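Local coordinates for EAL domain protein (Vibrio cholerae serotype O1, PDB 6IJ2) that degrades the cyclic dinucleotides c-di-GMP and cGAMP as an EAL-domain phosphodiesterase, here captured with 5'-pGpG and calcium ions bound, at residues Ser196-Cys201 against Ala224-Ala229. The protein carries 1 engineered substitution. Residues are numbered along the deposited sequence; the frame is centred on the assembly and turned at random.
Sequences SIMKNC and AWLKAA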
ATOM      1  N   SER A 196     -11.393   6.857  10.899  1.00 27.61           N
ATOM      2  CA  SER A 196     -10.093   7.233  11.444  1.00 29.02           C
ATOM      3  C   SER A 196      -9.015   7.201  10.374  1.00 26.33           C
ATOM      4  O   SER A 196      -8.111   8.043  10.383  1.00 28.33           O
ATOM      5  CB  SER A 196      -9.699   6.319  12.613  1.00 28.72           C
ATOM      6  OG  SER A 196     -10.524   6.580  13.739  1.00 35.93           O
ATOM      7  N   ILE A 197      -9.076   6.225   9.456  1.00 27.26           N
ATOM      8  CA  ILE A 197      -8.113   6.194   8.352  1.00 25.88           C
ATOM      9  C   ILE A 197      -8.208   7.473   7.533  1.00 24.85           C
ATOM     10  O   ILE A 197      -7.195   8.108   7.214  1.00 24.62           O
ATOM     11  CB  ILE A 197      -8.330   4.951   7.466  1.00 26.78           C
ATOM     12  CG1 ILE A 197      -7.970   3.678   8.221  1.00 29.45           C
ATOM     13  CG2 ILE A 197      -7.472   5.037   6.197  1.00 25.51           C
ATOM     14  CD1 ILE A 197      -8.205   2.411   7.401  1.00 33.01           C
ATOM     15  N   MET A 198      -9.430   7.874   7.176  1.00 24.40           N
ATOM     16  CA  MET A 198      -9.575   9.057   6.335  1.00 26.41           C
ATOM     17  C   MET A 198      -9.237  10.332   7.092  1.00 29.04           C
ATOM     18  O   MET A 198      -8.626  11.244   6.521  1.00 25.88           O
ATOM     19  CB  MET A 198     -10.987   9.125   5.753  1.00 25.81           C
ATOM     20  CG  MET A 198     -11.256  10.340   4.850  1.00 38.75           C
ATOM     21  SD  MET A 198     -10.491  10.227   3.197  1.00 45.16           S
ATOM     22  CE  MET A 198     -10.152   8.503   3.088  1.00 25.96           C
ATOM     23  N   LYS A 199      -9.619  10.429   8.371  1.00 26.77           N
ATOM     24  CA  LYS A 199      -9.294  11.649   9.105  1.00 32.78           C
ATOM     25  C   LYS A 199      -7.790  11.857   9.160  1.00 29.48           C
ATOM     26  O   LYS A 199      -7.295  12.969   8.947  1.00 29.39           O
ATOM     27  CB  LYS A 199      -9.867  11.608  10.524  1.00 30.36           C
ATOM     28  CG  LYS A 199      -9.439  12.810  11.384  1.00 38.62           C
ATOM     29  CD  LYS A 199      -9.669  12.577  12.870  1.00 46.54           C
ATOM     30  CE  LYS A 199      -9.201  13.774  13.692  1.00 36.13           C
ATOM     31  NZ  LYS A 199      -9.379  13.546  15.153  1.00 51.19           N
ATOM     32  N   ASN A 200      -7.043  10.790   9.413  1.00 25.34           N
ATOM     33  CA  ASN A 200      -5.603  10.928   9.543  1.00 23.79           C
ATOM     34  C   ASN A 200      -4.916  11.050   8.186  1.00 26.68           C
ATOM     35  O   ASN A 200      -3.934  11.789   8.069  1.00 27.63           O
ATOM     36  CB  ASN A 200      -5.060   9.757  10.371  1.00 24.47           C
ATOM     37  CG  ASN A 200      -5.471   9.869  11.823  1.00 28.59           C
ATOM     38  OD1 ASN A 200      -5.023  10.773  12.531  1.00 30.94           O
ATOM     39  ND2 ASN A 200      -6.349   8.976  12.268  1.00 28.69           N
ATOM     40  N   CYS A 201      -5.433  10.386   7.147  1.00 27.28           N
ATOM     41  CA  CYS A 201      -4.866  10.568   5.814  1.00 25.31           C
ATOM     42  C   CYS A 201      -5.110  11.983   5.279  1.00 21.85           C
ATOM     43  O   CYS A 201      -4.245  12.544   4.603  1.00 26.19           O
ATOM     44  CB  CYS A 201      -5.438   9.547   4.836  1.00 25.14           C
ATOM     45  SG  CYS A 201      -4.781   7.881   5.106  1.00 32.09           S
ATOM     46  N   ALA A 224     -21.826  13.063   2.151  1.00 26.53           N
ATOM     47  CA  ALA A 224     -21.997  14.069   3.195  1.00 28.72           C
ATOM     48  C   ALA A 224     -20.932  13.922   4.273  1.00 29.18           C
ATOM     49  O   ALA A 224     -20.444  14.926   4.817  1.00 27.04           O
ATOM     50  CB  ALA A 224     -23.396  13.972   3.809  1.00 27.93           C
ATOM     51  N   TRP A 225     -20.571  12.681   4.605  1.00 27.29           N
ATOM     52  CA  TRP A 225     -19.497  12.473   5.563  1.00 25.23           C
ATOM     53  C   TRP A 225     -18.186  13.021   5.015  1.00 24.94           C
ATOM     54  O   TRP A 225     -17.461  13.747   5.709  1.00 25.40           O
ATOM     55  CB  TRP A 225     -19.377  10.978   5.920  1.00 24.89           C
ATOM     56  CG  TRP A 225     -18.518  10.803   7.106  1.00 27.68           C
ATOM     57  CD1 TRP A 225     -18.929  10.699   8.417  1.00 27.39           C
ATOM     58  CD2 TRP A 225     -17.092  10.768   7.133  1.00 27.06           C
ATOM     59  NE1 TRP A 225     -17.853  10.619   9.233  1.00 28.98           N
ATOM     60  CE2 TRP A 225     -16.708  10.649   8.480  1.00 25.75           C
ATOM     61  CE3 TRP A 225     -16.098  10.826   6.147  1.00 30.54           C
ATOM     62  CZ2 TRP A 225     -15.372  10.581   8.877  1.00 30.18           C
ATOM     63  CZ3 TRP A 225     -14.768  10.761   6.542  1.00 30.83           C
ATOM     64  CH2 TRP A 225     -14.419  10.640   7.894  1.00 30.57           C
ATOM     65  N   LEU A 226     -17.880  12.704   3.750  1.00 25.02           N
ATOM     66  CA  LEU A 226     -16.618  13.131   3.150  1.00 24.49           C
ATOM     67  C   LEU A 226     -16.551  14.650   3.022  1.00 25.03           C
ATOM     68  O   LEU A 226     -15.495  15.253   3.254  1.00 24.26           O
ATOM     69  CB  LEU A 226     -16.454  12.469   1.780  1.00 21.94           C
ATOM     70  CG  LEU A 226     -16.245  10.956   1.872  1.00 25.34           C
ATOM     71  CD1 LEU A 226     -16.522  10.340   0.510  1.00 30.31           C
ATOM     72  CD2 LEU A 226     -14.828  10.671   2.344  1.00 24.88           C
ATOM     73  N   LYS A 227     -17.677  15.278   2.706  1.00 22.86           N
ATOM     74  CA  LYS A 227     -17.695  16.738   2.595  1.00 25.36           C
ATOM     75  C   LYS A 227     -17.419  17.376   3.947  1.00 31.10           C
ATOM     76  O   LYS A 227     -16.669  18.358   4.045  1.00 25.97           O
ATOM     77  CB  LYS A 227     -19.036  17.214   2.045  1.00 26.16           C
ATOM     78  CG  LYS A 227     -19.093  18.731   1.772  1.00 28.23           C
ATOM     79  CD  LYS A 227     -20.411  19.118   1.112  1.00 30.34           C
ATOM     80  CE  LYS A 227     -20.558  20.634   0.976  1.00 43.28           C
ATOM     81  NZ  LYS A 227     -20.916  21.243   2.296  1.00 49.53           N
ATOM     82  N   ALA A 228     -18.018  16.830   5.007  1.00 25.32           N
ATOM     83  CA  ALA A 228     -17.776  17.380   6.336  1.00 28.10           C
ATOM     84  C   ALA A 228     -16.328  17.176   6.759  1.00 25.96           C
ATOM     85  O   ALA A 228     -15.750  18.036   7.438  1.00 27.77           O
ATOM     86  CB  ALA A 228     -18.719  16.735   7.352  1.00 33.99           C
ATOM     87  N   ALA A 229     -15.720  16.067   6.334  1.00 24.84           N
ATOM     88  CA  ALA A 229     -14.344  15.767   6.702  1.00 26.76           C
ATOM     89  C   ALA A 229     -13.332  16.645   5.977  1.00 24.75           C
ATOM     90  O   ALA A 229     -12.161  16.671   6.385  1.00 30.32           O
ATOM     91  CB  ALA A 229     -14.046  14.285   6.439  1.00 28.87           C
TER
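Met198 meets the six-membered end of the Trp225 indole, and following its side chain outward shows that CB and CG carry the indole contact. Met198 CB lies 4.2 Å from Trp225 CZ3, and Met198 CG comes closer, 3.9 Å from the same CZ3. CG sits in the plane of the ring and at its edge, so this is an aliphatic contact with the rim of the indole and not packing over a face. The first torsion explains the reach: CG stands anti to the backbone N (chi1 180°), which carries it out toward helix 220-229. Met198 CG and Met198 SD both border the Leu226 methyl CD2, at 4.4 Å each. Beyond CG the chain bends at chi2 and again at chi3 (18°, close to eclipsed), and SD and CE turn away from the indole: Met198 SD is 5.5 Å from Trp225 CZ3, and Met198 CE ends 5.2 Å from Leu226 CD2. The Met198 and Trp225 side chains run past each other in opposite directions, and with 128 Å² buried in total the contact is small and apolar.

On the far side of helix 192-207 the Ser196 carbonyl O receives two donors from opposite faces of its plane: Asn200 N and, bent to 137° at the hydrogen, Asn200 ND2 at 2.7 Å. That amide also bonds Asp207 of the second subunit, so this helix meets the dimer partner on one side and helix 220-229 on another.

Ile188, from the loop preceding helix 192-207, touches both Met198 and Trp225, while Leu226 touches Val217 in a loop and Met234 on strand 233-244. The contact thus joins two successive outer helices of the TIM-barrel-like EAL fold, with parallel strand 211-214 between them in the chain.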